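Local coordinates for protein extracellular ligand-binding receptor (Rhodopseudomonas palustris, PDB 3SG0) that binds benzoylformate and probably related aromatic acids, likely as the solute-binding component of a transport system, at residues A[283-288]-A[351-356]; A[316-320]-A[344-350]; A[190-194]-A[209-213]; A[160-166]-A[215-221]; A[98-103]-A[120-125]. One frame throughout, in Å; residues are numbered along the deposited sequence.

Contact 1: A[283-288]-A[351-356]; sequences PFRKVK and ALNNGL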
# COMPACT_ATOMS: atom_id res chain seq x y z
N PRO A 283 -3.98 -20.59 -1.27
CA PRO A 283 -3.41 -20.00 -0.07
C PRO A 283 -3.84 -18.55 0.12
O PRO A 283 -3.95 -18.08 1.25
CB PRO A 283 -1.90 -20.08 -0.33
CG PRO A 283 -1.75 -21.28 -1.18
CD PRO A 283 -2.96 -21.26 -2.10
N PHE A 284 -4.09 -17.83 -0.97
CA PHE A 284 -4.48 -16.43 -0.84
C PHE A 284 -5.86 -16.29 -0.22
O PHE A 284 -6.13 -15.32 0.49
CB PHE A 284 -4.41 -15.69 -2.18
CG PHE A 284 -3.01 -15.55 -2.71
CD1 PHE A 284 -2.04 -14.89 -1.97
CD2 PHE A 284 -2.66 -16.09 -3.94
CE1 PHE A 284 -0.74 -14.76 -2.45
CE2 PHE A 284 -1.36 -15.96 -4.42
CZ PHE A 284 -0.41 -15.29 -3.67
N ARG A 285 -6.75 -17.24 -0.47
CA ARG A 285 -8.06 -17.18 0.16
C ARG A 285 -7.97 -17.52 1.65
O ARG A 285 -8.68 -16.94 2.47
CB ARG A 285 -9.07 -18.05 -0.58
CG ARG A 285 -9.23 -17.59 -2.02
CD ARG A 285 -10.40 -18.22 -2.71
NE ARG A 285 -11.64 -17.61 -2.27
CZ ARG A 285 -12.82 -17.89 -2.81
NH1 ARG A 285 -12.90 -18.76 -3.81
NH2 ARG A 285 -13.92 -17.30 -2.36
N LYS A 286 -7.07 -18.42 1.99
CA LYS A 286 -6.87 -18.81 3.38
C LYS A 286 -6.33 -17.66 4.21
O LYS A 286 -6.82 -17.37 5.31
CB LYS A 286 -5.92 -20.01 3.47
CG LYS A 286 -5.60 -20.46 4.88
CD LYS A 286 -4.59 -21.60 4.88
CE LYS A 286 -3.99 -21.83 6.25
NZ LYS A 286 -4.60 -22.98 6.97
N VAL A 287 -5.30 -16.98 3.70
CA VAL A 287 -4.71 -15.89 4.46
C VAL A 287 -5.65 -14.70 4.54
O VAL A 287 -5.58 -13.92 5.50
CB VAL A 287 -3.30 -15.50 3.95
CG1 VAL A 287 -2.38 -16.71 3.99
CG2 VAL A 287 -3.36 -14.90 2.56
N LYS A 288 -6.53 -14.55 3.56
CA LYS A 288 -7.54 -13.50 3.61
C LYS A 288 -8.58 -13.81 4.68
O LYS A 288 -8.98 -12.92 5.43
CB LYS A 288 -8.19 -13.30 2.24
CG LYS A 288 -9.25 -12.20 2.24
CD LYS A 288 -9.70 -11.84 0.82
CE LYS A 288 -10.67 -10.68 0.84
NZ LYS A 288 -11.03 -10.24 -0.53
N ALA A 351 3.04 -16.77 1.67
CA ALA A 351 1.85 -16.21 1.06
C ALA A 351 1.24 -15.18 2.00
O ALA A 351 0.77 -15.52 3.09
CB ALA A 351 0.83 -17.31 0.75
N LEU A 352 1.29 -13.92 1.59
CA LEU A 352 0.62 -12.83 2.29
C LEU A 352 -0.59 -12.42 1.48
O LEU A 352 -0.72 -12.79 0.32
CB LEU A 352 1.58 -11.63 2.42
CG LEU A 352 2.81 -11.84 3.31
CD1 LEU A 352 3.72 -10.63 3.24
CD2 LEU A 352 2.41 -12.13 4.76
N ASN A 353 -1.48 -11.62 2.07
CA ASN A 353 -2.57 -11.05 1.30
C ASN A 353 -2.09 -10.17 0.16
O ASN A 353 -2.76 -10.02 -0.87
CB ASN A 353 -3.49 -10.26 2.22
CG ASN A 353 -4.29 -11.17 3.10
OD1 ASN A 353 -5.33 -11.68 2.67
ND2 ASN A 353 -3.81 -11.43 4.31
N ASN A 354 -0.89 -9.62 0.33
CA ASN A 354 -0.27 -8.76 -0.66
C ASN A 354 0.46 -9.52 -1.77
O ASN A 354 0.86 -8.90 -2.76
CB ASN A 354 0.69 -7.78 0.03
CG ASN A 354 -0.01 -6.52 0.48
OD1 ASN A 354 -0.25 -5.62 -0.33
ND2 ASN A 354 -0.33 -6.42 1.77
N GLY A 355 0.64 -10.83 -1.62
CA GLY A 355 1.34 -11.62 -2.62
C GLY A 355 2.27 -12.63 -2.01
O GLY A 355 2.31 -12.80 -0.79
N LEU A 356 3.02 -13.31 -2.87
CA LEU A 356 4.01 -14.28 -2.42
C LEU A 356 5.33 -13.58 -2.15
O LEU A 356 5.97 -13.06 -3.07
CB LEU A 356 4.20 -15.39 -3.46
CG LEU A 356 5.20 -16.48 -3.06
CD1 LEU A 356 4.72 -17.25 -1.85
CD2 LEU A 356 5.45 -17.43 -4.23
O HOH W 1 -5.54 -12.50 -0.10
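Phe284 sets the edge of its ring against the hairpin of residues 351-356. Leu352 O lies in the plane of the ring, 3.4 Å from Phe284 CD1. Gly355 O is at the edge too, and Phe284 CE1 comes within 3.7 Å of Gly355 C. CG of Phe284 stands anti to its own carbonyl carbon (chi1 -66°), which carries the ring across to the turn. Apolar packing is added by Pro283, whose CB meets Ala351 CB at 4.0 Å. Val287 divides its methyls in van der Waals contact with backbone and amide, CG1 lying 3.5 Å from Ala351 O and CG2 beside the Asn353 side chain.

The polar contacts centre on the Asn353 amide. ND2 of Asn353 gives a weak hydrogen bond to Val287 O (3.3 Å, 157°), but its stronger partner is Asp313 OD1 on helix 306-328. OD1 of Asn353 and Phe284 O both accept from one water, each at 2.9 Å. Lys288 lays its CB near the same OD1, while its NZ goes to Glu276 in a salt bridge. Replacing Asn353 by alanine would probably leave Asp313 OD1 and, less severely, Val287 O without this donor, and the bridging water with one acceptor fewer.

Residues 351-356 form a tight beta hairpin with a type I turn from Leu352 to Gly355, packed on the first turn of helix 283-298.

Contact 2: A[316-320]-A[344-350]; sequences TLVEN and IEKSKDL
Thr316 touches the 344-350 segment through a methyl, with CG2 4.3 Å from Leu350 CD2. Its OG1 bonds back to Trp312 O in the same helix. Thr316 belongs, together with Glu319 and Arg290, to a site where 3-hydroxypyruvate has been seen bound to this protein, although that ligand is not bound to this chain here.

Leu317 points at the loop and lies between Ile344, Ser347 and Leu350. Its CG is anti to the carbonyl carbon (chi1 -70°), and CD2 leads the approach. CD2 of Leu317 lies 3.6 Å from Leu350 CD2, and the two side chains cross obliquely. The same Leu317 CD2 is 3.6 Å from Ser347 OG. On the backbone side, Leu317 O meets Ile344 CG1 at 4.0 Å.

The loop is shaped by two local features. A type I turn runs from Ile344 to Ser347, at the end of helix 334-344. At the start of the hairpin a G1 beta bulge follows, in which Asp349 and Leu350 both face Ser357 of the partner strand.

Val318 directs its CB away from the loop, yet its CG2 comes to 4.3 Å from Ile344 CD1. Both side chains also rest on Met117 of strand 116-118, so this part of the helix is held against the sheet.

Asn320 comes at Leu350 from the opposite direction, with ND2 3.9 Å from Leu350 CD2. ND2 of Asn320 donates to a water at 3.0 Å. That water is also hydrogen-bonded to Ser347 OG.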
# COMPACT_ATOMS: atom_id res chain seq x y z
N THR A 316 2.11 -10.15 10.37
CA THR A 316 2.45 -11.54 10.09
C THR A 316 3.96 -11.71 10.07
O THR A 316 4.52 -12.63 10.69
CB THR A 316 1.84 -12.01 8.77
OG1 THR A 316 0.41 -11.95 8.87
CG2 THR A 316 2.28 -13.44 8.44
N LEU A 317 4.65 -10.81 9.37
CA LEU A 317 6.10 -10.86 9.33
C LEU A 317 6.72 -10.68 10.71
O LEU A 317 7.66 -11.39 11.08
CB LEU A 317 6.66 -9.81 8.37
CG LEU A 317 6.40 -10.05 6.89
CD1 LEU A 317 6.80 -8.83 6.08
CD2 LEU A 317 7.16 -11.27 6.40
N VAL A 318 6.23 -9.71 11.46
CA VAL A 318 6.78 -9.45 12.78
C VAL A 318 6.55 -10.65 13.71
O VAL A 318 7.46 -11.10 14.40
CB VAL A 318 6.18 -8.17 13.38
CG1 VAL A 318 6.60 -8.00 14.82
CG2 VAL A 318 6.61 -6.96 12.56
N GLU A 319 5.32 -11.15 13.71
CA GLU A 319 4.97 -12.30 14.53
C GLU A 319 5.84 -13.50 14.20
O GLU A 319 6.26 -14.24 15.10
CB GLU A 319 3.49 -12.64 14.36
CG GLU A 319 2.99 -13.81 15.18
CD GLU A 319 1.49 -14.00 15.06
OE1 GLU A 319 0.95 -13.77 13.95
OE2 GLU A 319 0.85 -14.39 16.06
N ASN A 320 6.12 -13.71 12.92
CA ASN A 320 6.94 -14.83 12.50
C ASN A 320 8.37 -14.69 12.96
O ASN A 320 9.04 -15.71 13.16
CB ASN A 320 6.90 -15.01 10.98
CG ASN A 320 5.58 -15.59 10.50
OD1 ASN A 320 4.75 -16.04 11.30
ND2 ASN A 320 5.38 -15.58 9.19
N ILE A 344 13.45 -10.92 9.79
CA ILE A 344 12.47 -10.66 8.74
C ILE A 344 13.13 -10.78 7.37
O ILE A 344 12.53 -11.25 6.41
CB ILE A 344 11.78 -9.31 8.92
CG1 ILE A 344 10.97 -9.32 10.22
CG2 ILE A 344 10.89 -9.00 7.72
CD1 ILE A 344 10.32 -8.00 10.57
N GLU A 345 14.40 -10.39 7.30
CA GLU A 345 15.20 -10.44 6.09
C GLU A 345 15.35 -11.86 5.54
O GLU A 345 15.69 -12.02 4.37
CB GLU A 345 16.58 -9.87 6.43
CG GLU A 345 17.47 -9.53 5.27
CD GLU A 345 18.56 -8.57 5.71
OE1 GLU A 345 18.45 -7.39 5.34
OE2 GLU A 345 19.50 -8.99 6.42
N LYS A 346 15.09 -12.85 6.38
CA LYS A 346 15.24 -14.27 6.03
C LYS A 346 13.91 -14.92 5.64
O LYS A 346 13.87 -16.10 5.30
CB LYS A 346 15.83 -15.05 7.19
CG LYS A 346 17.18 -14.55 7.66
CD LYS A 346 17.62 -15.31 8.91
CE LYS A 346 18.84 -14.68 9.54
NZ LYS A 346 19.23 -15.42 10.78
N SER A 347 12.82 -14.16 5.71
CA SER A 347 11.49 -14.71 5.41
C SER A 347 11.39 -15.16 3.96
O SER A 347 11.72 -14.41 3.05
CB SER A 347 10.42 -13.67 5.73
OG SER A 347 9.12 -14.18 5.51
N LYS A 348 10.91 -16.39 3.75
CA LYS A 348 10.86 -16.99 2.42
C LYS A 348 9.53 -17.69 2.15
O LYS A 348 8.89 -18.20 3.07
CB LYS A 348 11.98 -18.03 2.24
CG LYS A 348 13.39 -17.54 2.50
CD LYS A 348 13.86 -16.54 1.46
CE LYS A 348 15.34 -16.22 1.64
NZ LYS A 348 15.84 -15.27 0.61
N ASP A 349 9.14 -17.70 0.88
CA ASP A 349 8.00 -18.48 0.41
C ASP A 349 6.75 -18.27 1.26
O ASP A 349 6.05 -19.23 1.62
CB ASP A 349 8.36 -19.97 0.36
CG ASP A 349 7.39 -20.78 -0.46
OD1 ASP A 349 6.86 -20.24 -1.45
OD2 ASP A 349 7.16 -21.96 -0.12
N LEU A 350 6.46 -17.01 1.57
CA LEU A 350 5.34 -16.70 2.45
C LEU A 350 4.18 -16.09 1.68
O LEU A 350 4.31 -15.01 1.11
CB LEU A 350 5.80 -15.74 3.54
CG LEU A 350 4.74 -15.31 4.56
CD1 LEU A 350 4.20 -16.50 5.35
CD2 LEU A 350 5.30 -14.24 5.49
O HOH W 2 7.93 -14.61 7.87

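Contact 3: A[190-194]-A[209-213]; sequences LTTHE and KIIAT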
# COMPACT_ATOMS: atom_id res chain seq x y z
N LEU A 190 2.37 8.56 -23.87
CA LEU A 190 1.69 9.32 -22.83
C LEU A 190 1.49 10.74 -23.34
O LEU A 190 2.47 11.43 -23.63
CB LEU A 190 2.53 9.35 -21.55
CG LEU A 190 2.62 8.06 -20.74
CD1 LEU A 190 3.41 8.31 -19.46
CD2 LEU A 190 1.24 7.53 -20.42
N THR A 191 0.24 11.16 -23.45
CA THR A 191 -0.07 12.45 -24.07
C THR A 191 0.03 13.64 -23.12
O THR A 191 0.10 14.79 -23.57
CB THR A 191 -1.49 12.47 -24.66
OG1 THR A 191 -2.45 12.42 -23.60
CG2 THR A 191 -1.69 11.29 -25.60
N THR A 192 0.02 13.37 -21.81
CA THR A 192 0.12 14.44 -20.82
C THR A 192 0.90 13.97 -19.61
O THR A 192 1.16 12.78 -19.44
CB THR A 192 -1.26 14.91 -20.29
OG1 THR A 192 -1.93 13.83 -19.61
CG2 THR A 192 -2.14 15.44 -21.41
N HIS A 193 1.25 14.93 -18.76
CA HIS A 193 1.78 14.66 -17.44
C HIS A 193 1.11 15.64 -16.48
O HIS A 193 1.74 16.56 -15.96
CB HIS A 193 3.30 14.83 -17.41
CG HIS A 193 3.93 14.50 -16.09
ND1 HIS A 193 5.27 14.70 -15.84
CD2 HIS A 193 3.41 13.98 -14.95
CE1 HIS A 193 5.54 14.32 -14.60
NE2 HIS A 193 4.43 13.89 -14.04
N GLU A 194 -0.19 15.46 -16.26
CA GLU A 194 -0.94 16.33 -15.36
C GLU A 194 -0.83 15.81 -13.95
O GLU A 194 -0.74 14.59 -13.72
CB GLU A 194 -2.40 16.43 -15.78
CG GLU A 194 -2.61 17.10 -17.13
CD GLU A 194 -2.08 18.52 -17.16
OE1 GLU A 194 -2.45 19.32 -16.28
OE2 GLU A 194 -1.29 18.84 -18.07
N LYS A 209 -7.22 19.55 -20.40
CA LYS A 209 -6.00 19.35 -21.17
C LYS A 209 -5.88 17.92 -21.68
O LYS A 209 -5.52 17.68 -22.83
CB LYS A 209 -4.77 19.73 -20.35
CG LYS A 209 -4.59 21.23 -20.17
CD LYS A 209 -3.36 21.56 -19.35
CE LYS A 209 -3.21 23.06 -19.17
NZ LYS A 209 -2.00 23.43 -18.39
N ILE A 210 -6.18 16.96 -20.81
CA ILE A 210 -6.15 15.56 -21.21
C ILE A 210 -7.13 15.29 -22.34
O ILE A 210 -6.78 14.69 -23.35
CB ILE A 210 -6.44 14.64 -20.01
CG1 ILE A 210 -5.27 14.70 -19.02
CG2 ILE A 210 -6.67 13.21 -20.47
CD1 ILE A 210 -5.55 14.09 -17.67
N ILE A 211 -8.36 15.74 -22.16
CA ILE A 211 -9.39 15.53 -23.18
C ILE A 211 -8.99 16.14 -24.52
O ILE A 211 -9.24 15.54 -25.57
CB ILE A 211 -10.76 16.02 -22.69
CG1 ILE A 211 -11.30 15.04 -21.64
CG2 ILE A 211 -11.73 16.17 -23.85
CD1 ILE A 211 -12.53 15.52 -20.90
N ALA A 212 -8.35 17.30 -24.49
CA ALA A 212 -7.94 17.98 -25.72
C ALA A 212 -6.90 17.18 -26.53
O ALA A 212 -6.77 17.39 -27.74
CB ALA A 212 -7.43 19.38 -25.42
N THR A 213 -6.17 16.28 -25.87
CA THR A 213 -5.21 15.44 -26.58
C THR A 213 -5.88 14.25 -27.28
O THR A 213 -5.22 13.49 -27.99
CB THR A 213 -4.06 14.90 -25.67
OG1 THR A 213 -4.57 13.95 -24.73
CG2 THR A 213 -3.37 16.04 -24.94
O HOH W 3 -2.72 22.06 -15.99
O HOH W 4 0.18 21.15 -17.93
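Lys209 lies across Glu194 at about a right angle. The lysine chain is fully extended beyond CG, and its CD passes 3.6 Å from Glu194 OE2. The glutamate is bent at chi2 (-60°), which folds its carboxylate over the lysine chain. The charged ends do not touch, as Lys209 NZ stays 4.6 Å from Glu194 OE1. Two waters bridge them instead. Each accepts from Lys209 NZ, and each donates to one carboxylate oxygen.

Ile210 lies beside Thr192, crossing it at about a right angle. Its CG1 is 3.5 Å from Thr192 OG1. The hydroxyl of Thr192 is bonded elsewhere, to Tyr164 O in the neighbouring strand. Ile210 also packs on Ile165 of that strand. Helix 204-212 thus rests against edge strand 189-196 of the parallel sheet, as in an alpha/beta fold.

Thr213 comes next. Its OG1 sits between the backbone N and the carbonyl carbon (chi1 69°) and donates to Ile210 O at 2.7 Å, in the carbonyl plane and on a lone pair. Thr213 N reaches the same Ile210 O at 3.0 Å. Thr191 OG1 in turn donates to Thr213 OG1 at 2.8 Å. Beside this pair, Thr213 CG2 meets Thr192 CG2 at 3.8 Å.

The hydroxyl protons therefore run one way, from Thr191 through Thr213 to Ile210 O. Lys209 and Glu194 meet through water, so their attraction is probably weaker than in direct contact.

Contact 4: A[160-166]-A[215-221]; sequences KKVGYIG and PDAVFIA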
# COMPACT_ATOMS: atom_id res chain seq x y z
N LYS A 160 -3.10 3.55 -28.29
CA LYS A 160 -1.88 4.19 -28.80
C LYS A 160 -1.60 5.53 -28.13
O LYS A 160 -0.45 5.97 -28.09
CB LYS A 160 -1.97 4.37 -30.32
CG LYS A 160 -2.26 3.08 -31.08
CD LYS A 160 -1.14 2.07 -30.92
CE LYS A 160 0.13 2.54 -31.61
NZ LYS A 160 1.17 1.46 -31.64
N LYS A 161 -2.64 6.18 -27.63
CA LYS A 161 -2.50 7.45 -26.93
C LYS A 161 -3.14 7.34 -25.55
O LYS A 161 -4.32 7.03 -25.44
CB LYS A 161 -3.14 8.59 -27.73
CG LYS A 161 -2.44 8.87 -29.05
CD LYS A 161 -2.96 10.14 -29.70
CE LYS A 161 -4.41 9.99 -30.14
NZ LYS A 161 -4.95 11.24 -30.75
N VAL A 162 -2.35 7.59 -24.51
CA VAL A 162 -2.81 7.44 -23.14
C VAL A 162 -2.58 8.73 -22.36
O VAL A 162 -1.45 9.20 -22.24
CB VAL A 162 -2.08 6.27 -22.44
CG1 VAL A 162 -2.55 6.12 -21.00
CG2 VAL A 162 -2.29 4.97 -23.22
N GLY A 163 -3.66 9.32 -21.86
CA GLY A 163 -3.55 10.51 -21.03
C GLY A 163 -3.07 10.13 -19.63
O GLY A 163 -3.16 8.97 -19.24
N TYR A 164 -2.56 11.10 -18.89
CA TYR A 164 -2.09 10.84 -17.53
C TYR A 164 -2.42 11.98 -16.57
O TYR A 164 -2.16 13.15 -16.87
CB TYR A 164 -0.58 10.59 -17.52
CG TYR A 164 -0.03 10.36 -16.14
CD1 TYR A 164 0.27 11.44 -15.30
CD2 TYR A 164 0.17 9.08 -15.65
CE1 TYR A 164 0.75 11.23 -14.01
CE2 TYR A 164 0.65 8.86 -14.38
CZ TYR A 164 0.94 9.94 -13.57
OH TYR A 164 1.42 9.69 -12.30
N ILE A 165 -2.97 11.62 -15.42
CA ILE A 165 -3.03 12.54 -14.28
C ILE A 165 -2.69 11.74 -13.03
O ILE A 165 -3.10 10.59 -12.89
CB ILE A 165 -4.42 13.22 -14.13
CG1 ILE A 165 -4.41 14.19 -12.95
CG2 ILE A 165 -5.55 12.19 -14.01
CD1 ILE A 165 -5.67 15.04 -12.86
N GLY A 166 -1.91 12.33 -12.14
CA GLY A 166 -1.56 11.64 -10.92
C GLY A 166 -1.22 12.62 -9.82
O GLY A 166 -1.10 13.82 -10.05
N PRO A 215 -7.05 11.24 -26.30
CA PRO A 215 -6.40 9.95 -26.07
C PRO A 215 -7.38 8.79 -26.20
O PRO A 215 -8.59 8.99 -26.15
CB PRO A 215 -5.95 10.07 -24.61
CG PRO A 215 -7.00 10.92 -23.99
CD PRO A 215 -7.38 11.93 -25.04
N ASP A 216 -6.84 7.58 -26.34
CA ASP A 216 -7.64 6.36 -26.37
C ASP A 216 -8.05 5.94 -24.96
O ASP A 216 -9.13 5.37 -24.75
CB ASP A 216 -6.85 5.24 -27.04
CG ASP A 216 -6.41 5.60 -28.44
OD1 ASP A 216 -7.26 6.03 -29.25
OD2 ASP A 216 -5.20 5.47 -28.73
N ALA A 217 -7.20 6.24 -23.99
CA ALA A 217 -7.42 5.85 -22.60
C ALA A 217 -6.75 6.88 -21.72
O ALA A 217 -5.94 7.68 -22.20
CB ALA A 217 -6.83 4.47 -22.35
N VAL A 218 -7.10 6.86 -20.44
CA VAL A 218 -6.44 7.73 -19.47
C VAL A 218 -6.01 6.91 -18.26
O VAL A 218 -6.77 6.08 -17.76
CB VAL A 218 -7.36 8.89 -19.03
CG1 VAL A 218 -6.66 9.74 -17.98
CG2 VAL A 218 -7.74 9.74 -20.22
N PHE A 219 -4.78 7.16 -17.82
CA PHE A 219 -4.25 6.58 -16.60
C PHE A 219 -4.31 7.59 -15.47
O PHE A 219 -3.89 8.75 -15.63
CB PHE A 219 -2.79 6.15 -16.80
CG PHE A 219 -2.30 5.27 -15.70
CD1 PHE A 219 -2.45 3.90 -15.79
CD2 PHE A 219 -1.75 5.81 -14.53
CE1 PHE A 219 -2.04 3.07 -14.77
CE2 PHE A 219 -1.34 4.97 -13.50
CZ PHE A 219 -1.48 3.60 -13.63
N ILE A 220 -4.81 7.15 -14.32
CA ILE A 220 -4.87 7.97 -13.11
C ILE A 220 -4.03 7.31 -12.02
O ILE A 220 -4.25 6.14 -11.70
CB ILE A 220 -6.33 8.10 -12.62
CG1 ILE A 220 -7.21 8.73 -13.71
CG2 ILE A 220 -6.38 8.89 -11.31
CD1 ILE A 220 -8.69 8.69 -13.41
N ALA A 221 -3.07 8.05 -11.47
CA ALA A 221 -2.23 7.55 -10.38
C ALA A 221 -2.61 8.28 -9.09
O ALA A 221 -2.14 9.38 -8.81
CB ALA A 221 -0.75 7.73 -10.69
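Asp216 OD2 accepts from two backbone amides just before and at the start of strand 161-167, Lys160 N and Lys161 N, each at 2.9 Å. Both meet OD2 on its anti side, tilted out of the carboxylate plane to opposite faces. Lys161 O also has two donors. Asp216 N reaches it at 2.7 Å, and Ala217 N adds a weak bond at 3.3 Å.

The regular parallel ladder follows. Gly163 N gives to Ala217 O at 2.8 Å, in the carbonyl plane. Phe219 N gives to Gly163 O almost straight (176°), though from above that carbonyl plane. Ile165 N then bonds to Phe219 O at 3.0 Å, and Ala221 N to Ile165 O. On its other edge, strand 161-167 is bonded to strand 189-196 through Val162, Tyr164 and Gly166.

Tyr164 and Phe219 both hold CG anti to their backbone N (chi1 178° and -167°). This sends both side chains the same way, side by side, with Tyr164 CE2 3.9 Å from Phe219 CD2. On the opposite face of the sheet, Ile165 and Ile220 run alongside each other. A side chain on Gly166 would clash with Tyr164 OH.

This is the inner strand pair of a four-stranded parallel sheet, the Rossmann-like core of one lobe of a periplasmic binding protein.

Contact 5: A[98-103]-A[120-125]; sequences LTPVSL and AAAAIL. With 173 (benzoyl-formic acid), chain B.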
# COMPACT_ATOMS: atom_id res chain seq x y z
N LEU A 98 0.83 6.38 3.71
CA LEU A 98 1.08 7.05 2.44
C LEU A 98 2.57 7.23 2.23
O LEU A 98 3.33 7.32 3.20
CB LEU A 98 0.44 8.44 2.41
CG LEU A 98 -0.98 8.59 2.95
CD1 LEU A 98 -1.47 10.03 2.79
CD2 LEU A 98 -1.93 7.61 2.28
N THR A 99 2.98 7.33 0.98
CA THR A 99 4.38 7.46 0.64
C THR A 99 5.02 8.76 1.16
O THR A 99 6.06 8.70 1.81
CB THR A 99 4.60 7.27 -0.88
OG1 THR A 99 4.31 5.92 -1.23
CG2 THR A 99 6.02 7.59 -1.26
N PRO A 100 4.43 9.93 0.88
CA PRO A 100 5.07 11.16 1.38
C PRO A 100 5.20 11.18 2.90
O PRO A 100 6.14 11.74 3.46
CB PRO A 100 4.12 12.28 0.90
CG PRO A 100 2.82 11.59 0.58
CD PRO A 100 3.21 10.22 0.11
N VAL A 101 4.23 10.57 3.58
CA VAL A 101 4.20 10.55 5.03
C VAL A 101 5.24 9.58 5.58
O VAL A 101 5.84 9.81 6.63
CB VAL A 101 2.79 10.23 5.54
CG1 VAL A 101 2.74 10.26 7.04
CG2 VAL A 101 1.78 11.20 4.95
N SER A 102 5.47 8.49 4.84
CA SER A 102 6.41 7.44 5.26
C SER A 102 7.87 7.76 5.01
O SER A 102 8.74 7.29 5.73
CB SER A 102 6.08 6.14 4.55
OG SER A 102 4.80 5.65 4.94
N LEU A 103 8.15 8.53 3.96
CA LEU A 103 9.54 8.78 3.58
C LEU A 103 10.45 9.27 4.72
O LEU A 103 11.53 8.73 4.90
CB LEU A 103 9.61 9.72 2.37
CG LEU A 103 9.46 9.03 1.02
CD1 LEU A 103 9.17 10.05 -0.08
CD2 LEU A 103 10.71 8.21 0.70
N ALA A 120 2.96 1.88 3.05
CA ALA A 120 2.78 2.62 1.81
C ALA A 120 3.39 1.86 0.62
O ALA A 120 3.96 0.78 0.79
CB ALA A 120 3.36 4.01 1.96
N ALA A 121 3.27 2.44 -0.58
CA ALA A 121 3.44 1.66 -1.81
C ALA A 121 4.67 1.95 -2.66
O ALA A 121 5.11 1.08 -3.41
CB ALA A 121 2.19 1.80 -2.69
N ALA A 122 5.19 3.18 -2.64
CA ALA A 122 6.22 3.54 -3.62
C ALA A 122 7.52 2.77 -3.45
O ALA A 122 7.99 2.55 -2.33
CB ALA A 122 6.50 5.03 -3.57
N ALA A 123 8.12 2.36 -4.57
CA ALA A 123 9.34 1.57 -4.53
C ALA A 123 10.46 2.24 -3.74
O ALA A 123 11.24 1.56 -3.07
CB ALA A 123 9.81 1.27 -5.94
N ILE A 124 10.54 3.57 -3.82
CA ILE A 124 11.62 4.32 -3.19
C ILE A 124 11.66 4.12 -1.67
O ILE A 124 12.68 4.40 -1.02
CB ILE A 124 11.51 5.82 -3.56
CG1 ILE A 124 12.76 6.59 -3.16
CG2 ILE A 124 10.28 6.46 -2.93
CD1 ILE A 124 12.79 8.00 -3.72
N LEU A 125 10.57 3.65 -1.08
CA LEU A 125 10.57 3.40 0.36
C LEU A 125 11.58 2.33 0.78
O LEU A 125 12.08 2.38 1.90
CB LEU A 125 9.17 3.05 0.84
CG LEU A 125 8.15 4.19 0.69
CD1 LEU A 125 6.73 3.68 0.89
CD2 LEU A 125 8.46 5.33 1.64
O1B 173 B . 1.81 4.98 -0.99
C1 173 B . 0.91 5.78 -1.05
O1A 173 B . 1.11 7.15 -0.97
C2 173 B . -0.47 5.34 -1.45
O2 173 B . -1.29 6.15 -1.77
C1G 173 B . -0.78 3.88 -1.37
C2D 173 B . -0.35 3.10 -0.13
C2E 173 B . -0.62 1.62 -0.04
C3 173 B . -1.32 0.92 -1.21
C1E 173 B . -1.74 1.73 -2.44
C1D 173 B . -1.48 3.22 -2.54
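Thr99 and Ala121 hold the carboxylate of benzoylformic acid between the two segments. Thr99 N bonds to O1A of the ligand at 2.7 Å and nearly straight (176°). O1B accepts from Thr99 OG1 at 2.7 Å and from Ala121 N at 3.0 Å. Arg198 NH2 adds a further hydrogen bond to the ligand.

OG1 of Thr99 also accepts from Ala122 N at 3.2 Å, roughly at right angles to its bond to O1B. With OG1 anti to the carbonyl carbon (chi1 -67°), the hydroxyl faces ligand and loop together. CG2 of Thr99 presses on Ala122 CB at 3.5 Å, tighter than usual. A valine in place of Thr99 would probably leave O1B with one donor fewer and Ala122 N without its acceptor.

In the ligand cleft of this leucine-binding-protein-family receptor, the carboxylate thus lies at the N terminus of helix 99-111, whose dipole is likely to favour a negative charge.

Further out, Ala120 CB packs on Leu98 C at the N-cap. Ser102 OG donates to Leu98 O at 2.8 Å, from above the carbonyl plane, and is also bonded to Thr118 OG1. At the outer end, Leu103 CD2 meets Leu125 CD2 at 3.8 Å, the two side chains crossing at about a right angle.

Overall arrangement
From the N terminus, contact 5 closes first, joining the start of helix 99-111 to the loop after strand 116-118 at the ligand cleft. Contact 4 opens at residue 160 and closes at 221. Contact 3 lies within that span, so helix 204-212 is tied to edge strand 189-196 before the chain enters strand 217-221. The two share the parallel sheet, strands 189-196 and 161-167 being neighbours. Contact 1 then spans residues 283 to 356 and encloses contact 2, which it touches. Contact 1 ties helix 283-298 to the hairpin; contact 2 ties helix 306-328 to the loop leading from helix 334-344 into it. No two loops cross. Contacts 2 and 3 have centres about 43 Å apart.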